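Local coordinates for ancylostoma secreted protein 1 (Necator americanus, PDB 3NT8) that is a secreted protein with two CAP domains, probably associated with the transition of infective hookworm larvae to parasitism, at residues G26-R37 / W74-Q83; W126-V135 / G145-V153. One frame throughout, in Å; residues are numbered along the deposited sequence.

Contact 1 (G26-R37 / W74-Q83)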
loop_
_atom_site.group_PDB
_atom_site.type_symbol
_atom_site.label_atom_id
_atom_site.label_comp_id
_atom_site.label_asym_id
_atom_site.label_seq_id
_atom_site.Cartn_x
_atom_site.Cartn_y
_atom_site.Cartn_z
ATOM N N GLY A 26 26.480 11.950 -4.082
ATOM C CA GLY A 26 27.468 10.931 -3.743
ATOM C C GLY A 26 27.294 9.680 -4.570
ATOM O O GLY A 26 27.705 8.605 -4.143
ATOM N N CYS A 27 26.707 9.805 -5.763
ATOM C CA CYS A 27 26.540 8.637 -6.636
ATOM C C CYS A 27 27.727 8.466 -7.568
ATOM O O CYS A 27 28.284 9.435 -8.083
ATOM C CB CYS A 27 25.220 8.660 -7.422
ATOM S SG CYS A 27 23.680 9.016 -6.429
ATOM N N SER A 28 28.102 7.218 -7.784
ATOM C CA SER A 28 29.243 6.918 -8.631
ATOM C C SER A 28 28.857 6.924 -10.103
ATOM O O SER A 28 29.696 7.060 -10.955
ATOM C CB SER A 28 29.924 5.594 -8.249
ATOM O OG SER A 28 29.039 4.456 -8.160
ATOM N N ASN A 29 27.570 6.839 -10.403
ATOM C CA ASN A 29 27.196 6.621 -11.801
ATOM C C ASN A 29 27.619 7.837 -12.631
ATOM O O ASN A 29 27.284 8.974 -12.271
ATOM C CB ASN A 29 25.701 6.259 -11.927
ATOM C CG ASN A 29 25.224 6.205 -13.354
ATOM O OD1 ASN A 29 25.859 5.625 -14.221
ATOM N ND2 ASN A 29 24.066 6.827 -13.610
ATOM N N SER A 30 28.419 7.600 -13.686
ATOM C CA SER A 30 28.773 8.651 -14.662
ATOM C C SER A 30 27.731 8.799 -15.849
ATOM O O SER A 30 27.938 9.594 -16.751
ATOM C CB SER A 30 30.208 8.414 -15.200
ATOM O OG SER A 30 30.261 7.217 -15.970
ATOM N N GLY A 31 26.671 7.981 -15.847
ATOM C CA GLY A 31 25.618 7.964 -16.891
ATOM C C GLY A 31 24.835 9.285 -16.888
ATOM O O GLY A 31 24.424 9.816 -17.950
ATOM N N ILE A 32 24.642 9.851 -15.699
ATOM C CA ILE A 32 23.981 11.168 -15.641
ATOM C C ILE A 32 24.819 12.078 -14.755
ATOM O O ILE A 32 25.717 11.562 -14.060
ATOM C CB ILE A 32 22.521 11.059 -15.208
ATOM C CG1 ILE A 32 22.386 10.346 -13.842
ATOM C CG2 ILE A 32 21.735 10.250 -16.294
ATOM C CD1 ILE A 32 20.902 10.483 -13.215
ATOM N N THR A 33 24.587 13.406 -14.846
ATOM C CA THR A 33 25.280 14.348 -13.935
ATOM C C THR A 33 24.510 14.694 -12.630
ATOM O O THR A 33 23.334 14.419 -12.520
ATOM C CB THR A 33 25.638 15.636 -14.637
ATOM O OG1 THR A 33 24.435 16.393 -14.852
ATOM C CG2 THR A 33 26.281 15.304 -15.980
ATOM N N ASP A 34 25.167 15.363 -11.675
ATOM C CA ASP A 34 24.443 15.855 -10.478
ATOM C C ASP A 34 23.384 16.839 -10.837
ATOM O O ASP A 34 22.325 16.879 -10.200
ATOM C CB ASP A 34 25.364 16.410 -9.412
ATOM C CG ASP A 34 26.020 15.312 -8.618
ATOM O OD1 ASP A 34 25.719 14.117 -8.908
ATOM O OD2 ASP A 34 26.861 15.628 -7.741
ATOM N N SER A 35 23.642 17.587 -11.890
ATOM C CA SER A 35 22.722 18.584 -12.344
ATOM C C SER A 35 21.452 17.915 -12.857
ATOM O O SER A 35 20.344 18.454 -12.725
ATOM C CB SER A 35 23.385 19.433 -13.442
ATOM O OG SER A 35 22.441 20.352 -13.867
ATOM N N ASP A 36 21.624 16.730 -13.446
ATOM C CA ASP A 36 20.511 15.902 -13.876
ATOM C C ASP A 36 19.768 15.339 -12.683
ATOM O O ASP A 36 18.568 15.336 -12.680
ATOM C CB ASP A 36 21.014 14.731 -14.714
ATOM C CG ASP A 36 21.636 15.180 -16.038
ATOM O OD1 ASP A 36 21.286 16.255 -16.559
ATOM O OD2 ASP A 36 22.446 14.415 -16.559
ATOM N N ARG A 37 20.493 14.868 -11.681
ATOM C CA ARG A 37 19.862 14.279 -10.540
ATOM C C ARG A 37 19.054 15.345 -9.824
ATOM O O ARG A 37 18.062 15.029 -9.177
ATOM C CB ARG A 37 20.871 13.698 -9.580
ATOM C CG ARG A 37 21.669 12.591 -10.130
ATOM C CD ARG A 37 22.866 12.273 -9.241
ATOM N NE ARG A 37 23.467 10.998 -9.640
ATOM C CZ ARG A 37 24.507 10.921 -10.446
ATOM N NH1 ARG A 37 25.104 12.035 -10.850
ATOM N NH2 ARG A 37 24.971 9.732 -10.782
ATOM N N TRP A 74 16.902 11.254 -3.099
ATOM C CA TRP A 74 17.608 10.434 -4.114
ATOM C C TRP A 74 18.223 9.115 -3.610
ATOM O O TRP A 74 18.776 9.055 -2.518
ATOM C CB TRP A 74 18.682 11.300 -4.797
ATOM C CG TRP A 74 19.196 10.729 -6.063
ATOM C CD1 TRP A 74 20.319 9.937 -6.220
ATOM C CD2 TRP A 74 18.640 10.906 -7.363
ATOM N NE1 TRP A 74 20.470 9.615 -7.529
ATOM C CE2 TRP A 74 19.474 10.215 -8.261
ATOM C CE3 TRP A 74 17.509 11.605 -7.861
ATOM C CZ2 TRP A 74 19.218 10.161 -9.631
ATOM C CZ3 TRP A 74 17.240 11.555 -9.230
ATOM C CH2 TRP A 74 18.109 10.847 -10.101
ATOM N N ASP A 75 18.180 8.052 -4.411
ATOM C CA ASP A 75 18.819 6.834 -3.954
ATOM C C ASP A 75 19.837 6.321 -4.975
ATOM O O ASP A 75 19.466 6.033 -6.112
ATOM C CB ASP A 75 17.755 5.793 -3.572
ATOM C CG ASP A 75 18.359 4.528 -2.980
ATOM O OD1 ASP A 75 18.326 4.370 -1.754
ATOM O OD2 ASP A 75 18.865 3.686 -3.745
ATOM N N CYS A 76 21.116 6.204 -4.598
ATOM C CA CYS A 76 22.147 5.908 -5.612
ATOM C C CYS A 76 22.017 4.502 -6.186
ATOM O O CYS A 76 22.268 4.288 -7.379
ATOM C CB CYS A 76 23.560 6.173 -5.139
ATOM S SG CYS A 76 23.859 7.910 -4.690
ATOM N N ALA A 77 21.618 3.574 -5.320
ATOM C CA ALA A 77 21.496 2.186 -5.604
ATOM C C ALA A 77 20.335 2.010 -6.534
ATOM O O ALA A 77 20.397 1.199 -7.480
ATOM C CB ALA A 77 21.265 1.412 -4.299
ATOM N N MET A 78 19.248 2.757 -6.289
ATOM C CA MET A 78 18.085 2.716 -7.199
ATOM C C MET A 78 18.463 3.253 -8.560
ATOM O O MET A 78 18.181 2.590 -9.551
ATOM C CB MET A 78 16.854 3.443 -6.640
ATOM C CG MET A 78 16.087 2.542 -5.696
ATOM S SD MET A 78 14.988 3.512 -4.727
ATOM C CE MET A 78 13.862 4.001 -6.024
ATOM N N GLU A 79 19.136 4.403 -8.588
ATOM C CA GLU A 79 19.659 4.994 -9.822
ATOM C C GLU A 79 20.554 4.042 -10.599
ATOM O O GLU A 79 20.419 3.905 -11.836
ATOM C CB GLU A 79 20.431 6.282 -9.538
ATOM C CG GLU A 79 21.013 6.960 -10.841
ATOM C CD GLU A 79 22.059 7.949 -10.529
ATOM O OE1 GLU A 79 22.106 8.471 -9.400
ATOM O OE2 GLU A 79 22.909 8.219 -11.391
ATOM N N GLN A 80 21.449 3.355 -9.897
ATOM C CA GLN A 80 22.480 2.539 -10.586
ATOM C C GLN A 80 21.837 1.341 -11.209
ATOM O O GLN A 80 22.186 0.939 -12.318
ATOM C CB GLN A 80 23.577 2.090 -9.597
ATOM C CG GLN A 80 24.690 1.184 -10.262
ATOM C CD GLN A 80 25.582 1.968 -11.231
ATOM O OE1 GLN A 80 26.204 2.962 -10.862
ATOM N NE2 GLN A 80 25.620 1.517 -12.492
ATOM N N GLN A 81 20.925 0.721 -10.472
ATOM C CA GLN A 81 20.248 -0.441 -10.996
ATOM C C GLN A 81 19.437 -0.124 -12.253
ATOM O O GLN A 81 19.483 -0.865 -13.205
ATOM C CB GLN A 81 19.377 -1.104 -9.909
ATOM C CG GLN A 81 18.944 -2.481 -10.310
ATOM C CD GLN A 81 18.384 -3.314 -9.161
ATOM O OE1 GLN A 81 18.266 -2.842 -8.008
ATOM N NE2 GLN A 81 18.048 -4.570 -9.472
ATOM N N LEU A 82 18.717 0.989 -12.238
ATOM C CA LEU A 82 17.933 1.389 -13.365
ATOM C C LEU A 82 18.851 1.736 -14.569
ATOM O O LEU A 82 18.531 1.414 -15.734
ATOM C CB LEU A 82 17.047 2.571 -12.989
ATOM C CG LEU A 82 16.310 3.271 -14.112
ATOM C CD1 LEU A 82 15.370 2.280 -14.703
ATOM C CD2 LEU A 82 15.541 4.449 -13.598
ATOM N N GLN A 83 19.977 2.373 -14.264
ATOM C CA GLN A 83 20.919 2.729 -15.320
ATOM C C GLN A 83 21.439 1.476 -16.053
ATOM O O GLN A 83 21.559 1.485 -17.279
ATOM C CB GLN A 83 22.059 3.575 -14.767
ATOM C CG GLN A 83 23.082 3.957 -15.839
ATOM C CD GLN A 83 22.666 5.206 -16.572
ATOM O OE1 GLN A 83 22.743 6.260 -16.010
ATOM N NE2 GLN A 83 22.221 5.084 -17.812
HETATM O O HOH W 1 26.926 3.067 -14.680
#

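Contact 2 (W126-V135 / G145-V153)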
loop_
_atom_site.group_PDB
_atom_site.type_symbol
_atom_site.label_atom_id
_atom_site.label_comp_id
_atom_site.label_asym_id
_atom_site.label_seq_id
_atom_site.Cartn_x
_atom_site.Cartn_y
_atom_site.Cartn_z
ATOM N N TRP A 126 4.776 12.868 -18.134
ATOM C CA TRP A 126 4.304 11.944 -17.063
ATOM C C TRP A 126 3.278 12.593 -16.172
ATOM O O TRP A 126 2.231 12.020 -15.890
ATOM C CB TRP A 126 5.473 11.425 -16.212
ATOM C CG TRP A 126 6.383 10.518 -16.922
ATOM C CD1 TRP A 126 6.097 9.791 -18.077
ATOM C CD2 TRP A 126 7.723 10.147 -16.554
ATOM N NE1 TRP A 126 7.188 9.043 -18.424
ATOM C CE2 TRP A 126 8.206 9.262 -17.540
ATOM C CE3 TRP A 126 8.557 10.476 -15.502
ATOM C CZ2 TRP A 126 9.484 8.684 -17.496
ATOM C CZ3 TRP A 126 9.846 9.920 -15.480
ATOM C CH2 TRP A 126 10.291 9.043 -16.477
ATOM N N TRP A 127 3.604 13.812 -15.752
ATOM C CA TRP A 127 2.806 14.566 -14.825
ATOM C C TRP A 127 1.407 15.001 -15.403
ATOM O O TRP A 127 0.445 15.151 -14.626
ATOM C CB TRP A 127 3.647 15.782 -14.302
ATOM C CG TRP A 127 2.945 16.484 -13.078
ATOM C CD1 TRP A 127 2.137 17.586 -13.114
ATOM C CD2 TRP A 127 2.927 16.023 -11.706
ATOM N NE1 TRP A 127 1.673 17.881 -11.853
ATOM C CE2 TRP A 127 2.123 16.925 -10.973
ATOM C CE3 TRP A 127 3.544 14.955 -11.025
ATOM C CZ2 TRP A 127 1.928 16.804 -9.613
ATOM C CZ3 TRP A 127 3.346 14.829 -9.674
ATOM C CH2 TRP A 127 2.533 15.741 -8.976
ATOM N N SER A 128 1.271 15.099 -16.737
ATOM C CA SER A 128 0.146 15.739 -17.381
ATOM C C SER A 128 -1.083 14.826 -17.325
ATOM O O SER A 128 -2.148 15.204 -17.773
ATOM C CB SER A 128 0.466 16.225 -18.837
ATOM O OG SER A 128 0.811 15.154 -19.718
ATOM N N GLY A 129 -0.881 13.603 -16.807
ATOM C CA GLY A 129 -1.928 12.633 -16.579
ATOM C C GLY A 129 -3.147 13.251 -15.901
ATOM O O GLY A 129 -4.268 13.085 -16.370
ATOM N N ALA A 130 -2.905 14.015 -14.835
ATOM C CA ALA A 130 -3.948 14.478 -13.969
ATOM C C ALA A 130 -4.696 15.646 -14.553
ATOM O O ALA A 130 -5.909 15.753 -14.368
ATOM C CB ALA A 130 -3.359 14.856 -12.679
ATOM N N LYS A 131 -3.978 16.545 -15.218
ATOM C CA LYS A 131 -4.576 17.698 -15.824
ATOM C C LYS A 131 -5.394 17.325 -17.035
ATOM O O LYS A 131 -6.397 17.965 -17.324
ATOM C CB LYS A 131 -3.470 18.691 -16.236
ATOM C CG LYS A 131 -3.971 19.892 -17.034
ATOM C CD LYS A 131 -4.344 21.051 -16.175
ATOM C CE LYS A 131 -4.502 22.320 -17.002
ATOM N NZ LYS A 131 -3.272 23.155 -16.968
ATOM N N LYS A 132 -4.954 16.315 -17.771
ATOM C CA LYS A 132 -5.645 15.934 -18.994
ATOM C C LYS A 132 -6.880 15.070 -18.781
ATOM O O LYS A 132 -7.866 15.258 -19.463
ATOM C CB LYS A 132 -4.672 15.299 -19.988
ATOM C CG LYS A 132 -3.761 16.353 -20.671
ATOM C CD LYS A 132 -3.101 15.741 -21.928
ATOM C CE LYS A 132 -2.159 16.717 -22.661
ATOM N NZ LYS A 132 -0.944 17.078 -21.858
ATOM N N ASN A 133 -6.820 14.150 -17.818
ATOM C CA ASN A 133 -7.898 13.167 -17.524
ATOM C C ASN A 133 -8.740 13.422 -16.269
ATOM O O ASN A 133 -9.920 13.109 -16.212
ATOM C CB ASN A 133 -7.280 11.777 -17.398
ATOM C CG ASN A 133 -6.616 11.338 -18.671
ATOM O OD1 ASN A 133 -7.294 11.120 -19.688
ATOM N ND2 ASN A 133 -5.262 11.206 -18.642
ATOM N N GLY A 134 -8.092 13.951 -15.245
ATOM C CA GLY A 134 -8.758 14.338 -14.022
ATOM C C GLY A 134 -8.475 13.228 -13.046
ATOM O O GLY A 134 -7.997 12.179 -13.444
ATOM N N VAL A 135 -8.767 13.487 -11.779
ATOM C CA VAL A 135 -8.581 12.540 -10.684
ATOM C C VAL A 135 -9.927 12.511 -9.923
ATOM O O VAL A 135 -10.526 13.575 -9.647
ATOM C CB VAL A 135 -7.447 13.009 -9.729
ATOM C CG1 VAL A 135 -7.395 12.194 -8.478
ATOM C CG2 VAL A 135 -6.048 12.968 -10.403
ATOM N N GLY A 145 -5.393 6.523 -17.718
ATOM C CA GLY A 145 -4.236 7.413 -18.074
ATOM C C GLY A 145 -3.530 8.137 -16.916
ATOM O O GLY A 145 -2.857 9.162 -17.103
ATOM N N LEU A 146 -3.681 7.628 -15.692
ATOM C CA LEU A 146 -2.984 8.194 -14.507
ATOM C C LEU A 146 -1.745 7.384 -14.106
ATOM O O LEU A 146 -1.091 7.642 -13.067
ATOM C CB LEU A 146 -3.984 8.294 -13.319
ATOM C CG LEU A 146 -5.157 9.285 -13.517
ATOM C CD1 LEU A 146 -6.275 9.045 -12.508
ATOM C CD2 LEU A 146 -4.799 10.726 -13.541
ATOM N N PHE A 147 -1.407 6.364 -14.883
ATOM C CA PHE A 147 -0.312 5.493 -14.470
ATOM C C PHE A 147 0.944 6.251 -14.087
ATOM O O PHE A 147 1.532 6.029 -13.016
ATOM C CB PHE A 147 0.057 4.528 -15.566
ATOM C CG PHE A 147 1.199 3.613 -15.188
ATOM C CD1 PHE A 147 0.993 2.518 -14.342
ATOM C CD2 PHE A 147 2.480 3.868 -15.649
ATOM C CE1 PHE A 147 2.050 1.678 -13.968
ATOM C CE2 PHE A 147 3.550 3.013 -15.279
ATOM C CZ PHE A 147 3.324 1.951 -14.428
ATOM N N ALA A 148 1.403 7.095 -14.992
ATOM C CA ALA A 148 2.649 7.766 -14.834
ATOM C C ALA A 148 2.571 8.865 -13.750
ATOM O O ALA A 148 3.507 9.029 -13.013
ATOM C CB ALA A 148 3.112 8.326 -16.230
ATOM N N PHE A 149 1.431 9.546 -13.640
ATOM C CA PHE A 149 1.176 10.540 -12.610
ATOM C C PHE A 149 1.127 9.944 -11.217
ATOM O O PHE A 149 1.674 10.556 -10.317
ATOM C CB PHE A 149 -0.116 11.331 -12.931
ATOM C CG PHE A 149 -0.629 12.215 -11.780
ATOM C CD1 PHE A 149 -0.094 13.481 -11.572
ATOM C CD2 PHE A 149 -1.659 11.777 -10.926
ATOM C CE1 PHE A 149 -0.554 14.316 -10.525
ATOM C CE2 PHE A 149 -2.158 12.605 -9.864
ATOM C CZ PHE A 149 -1.599 13.870 -9.656
ATOM N N SER A 150 0.537 8.756 -11.060
ATOM C CA SER A 150 0.413 8.035 -9.786
ATOM C C SER A 150 1.730 7.701 -9.097
ATOM O O SER A 150 1.845 7.919 -7.882
ATOM C CB SER A 150 -0.483 6.792 -9.927
ATOM O OG SER A 150 0.160 5.684 -10.541
ATOM N N ASN A 151 2.737 7.254 -9.865
ATOM C CA ASN A 151 4.093 7.051 -9.359
ATOM C C ASN A 151 4.769 8.325 -8.923
ATOM O O ASN A 151 5.469 8.321 -7.933
ATOM C CB ASN A 151 5.040 6.281 -10.340
ATOM C CG ASN A 151 4.472 4.929 -10.738
ATOM O OD1 ASN A 151 3.981 4.221 -9.887
ATOM N ND2 ASN A 151 4.471 4.615 -12.047
ATOM N N MET A 152 4.520 9.413 -9.628
ATOM C CA MET A 152 5.164 10.694 -9.282
ATOM C C MET A 152 4.607 11.281 -7.985
ATOM O O MET A 152 5.360 11.875 -7.215
ATOM C CB MET A 152 5.033 11.701 -10.423
ATOM C CG MET A 152 5.687 11.263 -11.700
ATOM S SD MET A 152 5.879 12.579 -12.969
ATOM C CE MET A 152 6.868 13.808 -12.072
ATOM N N VAL A 153 3.309 11.097 -7.752
ATOM C CA VAL A 153 2.562 11.835 -6.742
ATOM C C VAL A 153 2.341 11.013 -5.488
ATOM O O VAL A 153 1.968 11.585 -4.429
ATOM C CB VAL A 153 1.194 12.404 -7.327
ATOM C CG1 VAL A 153 0.120 11.389 -7.257
ATOM C CG2 VAL A 153 0.716 13.601 -6.580
#

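Contact 1 (G26-R37 / W74-Q83)
Cys27 is joined to Cys76 by a disulfide, SG to SG 2.1 Å with chi3 -74°, that ties the N-terminal loop to the first turn of helix 76-85. Cys27 SG also lies 3.4 Å from Trp74 NE1, near the ring plane, an edge-on sulfur-aromatic contact. At Asn29 the amide carbon swings anti to the backbone N (chi1 172°), which carries the amide over to the helix. Its ND2 donates to both Glu79 OE2 (2.9 Å) and Gln83 OE1 (2.8 Å), which lie near the Asn29 amide plane, the latter met on a carbonyl lone pair. Asn29 OD1 accepts from Gly31 N, an Asx turn, and from a water that also bridges to Gln80 NE2, so the amide is held at both ends. Ile32 CG1 lies over the centre of one face of the Arg37 guanidinium, 4.0 Å above its plane, while CD1 leans on the Trp74 indole. Thr33 and Asp36 form the capping box that starts helix 34-52. Arg37 lays its aliphatic part over the indole, CB 3.9 Å from the centroid of the Trp74 six-membered ring, its guanidinium standing 77° to that ring. Arg37 is salt-bridged to Glu79, NE to OE1 (2.9 Å) and, at a poorer angle, NH2 to OE2; Trp74 NE1 reaches Glu79 OE1 (2.7 Å) from the same face of the carboxylate as NE. NH2 also bonds Asn29 O, and a weak-angled salt bridge from NH1 to Asp34 OD1 completes the network. This joins the N-terminal loop and two helices of the first alpha-beta-alpha sandwich typical of CAP domains.

Contact 2 (W126-V135 / G145-V153)
Phe149 directs its edge at the face of Trp127 in a T-shaped pair, the six-membered ring centroids 4.8 Å apart and the planes at 65°, where short helices of the first CAP domain's alpha-beta-alpha sandwich pack together. This is the tight part of the contact. Phe149 CE1 approaches the indole off-centre, toward the rim, nearest to Trp127 CZ2 at 3.6 Å. The phenyl ring is itself covered on both faces: Ala130 CB sits over the centre of one, 3.5 Å from the Phe149 centroid in a CH-pi contact, and Val153 CG1 of its own helix lies over the other, toward the rim. Met152 CB meets the Trp127 indole edge in its plane, and Val153 CG2 touches CH2 obliquely. With its first torsion near 180° (chi1 -169°), Trp127 swings the indole back over helix 147-153, while NE1 reaches out to Glu56 OE2. Met152 SD lies against Trp126 CB (3.5 Å) and faces the edges of both indoles at longer range, making Met-aromatic contacts with both; Ala148 CB touches Trp126 CD1. Helix 34-52 covers this side through Ala47 and Val51 against Trp127, and His44 against Met152.

Buried Leu146 marks the transition, inserting CD2 among the carbonyls of Gly129 and Gly134 and touching Val135 CG2, so an apolar methyl meets backbone oxygens. Beyond it, exposed Asn133 and Gly145 form the looser, solvent side, and no hydrogen bond crosses between 126-135 and 145-153. Asn133 ND2 instead turns back to its own helix and bonds Gly129 O at 3.1 Å, in the carbonyl plane on a lone pair, an oxygen that also accepts from Asn133 N.

In the fold
Contacts 1 and 2 belong to the same CAP domain and lie about 25 Å apart between centres, nearest atoms about 8 Å, without touching. Helix 34-52 connects them: its start takes part in contact 1, and residues further along it cover contact 2. Strand 170-177 is also near both: helix 76-85 rests on it through Met78 and Leu82 against Ile176, while Trp126 and Met152 of contact 2 meet Cys175 and Tyr177. Both are partly buried, but contact 1 lies farther from the chain centre. Its chemistry is covalent and polar, with a disulfide and a largely buried salt-bridge network; contact 2 relies on aromatic and aliphatic packing, with no hydrogen bond between its segments.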